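Local coordinates for protein lysine-sensitive aspartokinase 3 (Escherichia coli, PDB 2J0W) that catalyses the ATP-dependent phosphorylation of L-aspartate to 4-phospho-L-aspartate, the first step toward lysine, and is feedback-inhibited by lysine, at residues T12-F17 / N21-I26. Residues are numbered along the deposited sequence; the frame is centred on the assembly and turned at random.
Sequences TSVADF and NRSADI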
# COMPACT_ATOMS: atom_id res chain seq x y z
N THR A 12 18.24 27.35 19.39
CA THR A 12 19.45 27.32 20.20
C THR A 12 20.54 28.26 19.68
O THR A 12 21.25 28.88 20.47
CB THR A 12 20.04 25.91 20.25
OG1 THR A 12 20.31 25.47 18.91
CG2 THR A 12 19.08 24.96 20.93
N SER A 13 20.66 28.38 18.36
CA SER A 13 21.69 29.23 17.77
C SER A 13 21.48 30.73 17.94
O SER A 13 22.33 31.53 17.55
CB SER A 13 21.83 28.91 16.28
OG SER A 13 22.18 27.55 16.10
N VAL A 14 20.35 31.13 18.50
CA VAL A 14 20.10 32.55 18.71
C VAL A 14 19.27 32.70 19.97
O VAL A 14 18.51 33.67 20.13
CB VAL A 14 19.34 33.19 17.52
CG1 VAL A 14 20.13 32.98 16.24
CG2 VAL A 14 17.94 32.57 17.41
N ALA A 15 19.43 31.71 20.85
CA ALA A 15 18.71 31.65 22.10
C ALA A 15 19.04 32.84 22.96
O ALA A 15 18.18 33.36 23.66
CB ALA A 15 19.06 30.37 22.85
N ASP A 16 20.29 33.28 22.92
CA ASP A 16 20.70 34.42 23.72
C ASP A 16 21.84 35.20 23.09
O ASP A 16 22.38 34.80 22.06
CB ASP A 16 21.14 33.95 25.11
CG ASP A 16 22.19 32.88 25.05
OD1 ASP A 16 23.11 32.99 24.20
OD2 ASP A 16 22.11 31.92 25.85
N PHE A 17 22.20 36.29 23.75
CA PHE A 17 23.27 37.16 23.28
C PHE A 17 24.53 36.39 22.82
O PHE A 17 24.95 36.52 21.67
CB PHE A 17 23.62 38.16 24.38
CG PHE A 17 24.58 39.23 23.94
CD1 PHE A 17 25.90 39.22 24.37
CD2 PHE A 17 24.15 40.25 23.09
CE1 PHE A 17 26.79 40.21 23.96
CE2 PHE A 17 25.03 41.25 22.67
CZ PHE A 17 26.35 41.23 23.11
N ASN A 21 25.90 35.78 19.15
CA ASN A 21 27.24 36.20 18.76
C ASN A 21 27.98 35.05 18.06
O ASN A 21 28.55 35.23 16.97
CB ASN A 21 28.03 36.66 20.00
CG ASN A 21 27.93 38.17 20.23
OD1 ASN A 21 28.11 38.98 19.30
ND2 ASN A 21 27.67 38.56 21.47
N ARG A 22 27.99 33.87 18.67
CA ARG A 22 28.64 32.72 18.04
C ARG A 22 28.18 32.69 16.59
O ARG A 22 28.99 32.56 15.67
CB ARG A 22 28.24 31.41 18.71
CG ARG A 22 29.08 31.00 19.91
CD ARG A 22 28.51 29.75 20.58
NE ARG A 22 27.82 30.07 21.82
CZ ARG A 22 26.54 29.80 22.08
NH1 ARG A 22 25.79 29.19 21.16
NH2 ARG A 22 26.01 30.13 23.25
N SER A 23 26.87 32.82 16.40
CA SER A 23 26.28 32.79 15.07
C SER A 23 26.69 33.97 14.20
O SER A 23 26.87 33.83 13.00
CB SER A 23 24.75 32.72 15.17
OG SER A 23 24.33 31.50 15.74
N ALA A 24 26.84 35.14 14.82
CA ALA A 24 27.24 36.31 14.06
C ALA A 24 28.66 36.10 13.55
O ALA A 24 28.99 36.48 12.42
CB ALA A 24 27.17 37.56 14.93
N ASP A 25 29.50 35.50 14.39
CA ASP A 25 30.88 35.24 13.99
C ASP A 25 30.81 34.43 12.70
O ASP A 25 31.21 34.92 11.63
CB ASP A 25 31.63 34.45 15.07
CG ASP A 25 31.81 35.25 16.36
OD1 ASP A 25 32.07 36.48 16.30
OD2 ASP A 25 31.72 34.65 17.45
N ILE A 26 30.29 33.21 12.80
CA ILE A 26 30.13 32.31 11.66
C ILE A 26 29.71 33.02 10.36
O ILE A 26 30.26 32.74 9.29
CB ILE A 26 29.09 31.24 11.99
CG1 ILE A 26 29.58 30.38 13.15
CG2 ILE A 26 28.82 30.38 10.77
CD1 ILE A 26 28.74 29.13 13.36
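One face of the Phe-17 ring carries the amide nitrogen of Asn-21: ND2 stands 3.1 Å above the ring plane, displaced toward the CE1 and CZ rim. Ring and amide planes are 86° apart, so the amide is upended over the ring rather than stacked on it. CG of Phe-17 is anti to the backbone N (chi1 -172°), which carries the ring up to Asn-21 although its CB points away from 21-26. Replacing Phe-17 by an alanine removes the ring and is likely to open a gap beside Ile-129 and leave ND2 of Asn-21 without its aromatic neighbour. OD1 of Asn-21 accepts a hydrogen bond from Arg-133. The other flat pair is looser: Asp-16 OD1 lies 4.2 Å from Arg-22 NH2, well out of the guanidinium plane, so opposite charges are near without a salt bridge. OD1 instead accepts from the backbone N of Ala-19, making Asp-16 the N-cap of helix 17-27. The first turn follows with Asn-21 N to Phe-17 O at 2.8 Å. Ser-23 OG donates to Ser-13 O at 2.7 Å, and the Ser-13 side chain is about 5 Å from bound ADP. That bond holds the loop after strand 5-9 against helix 17-27 in the amino acid kinase fold. Helix 108-131 packs against Phe-17 and Asn-21 through Ile-129, whereas Ser-23 and Val-14 meet Phe-9 of strand 5-9.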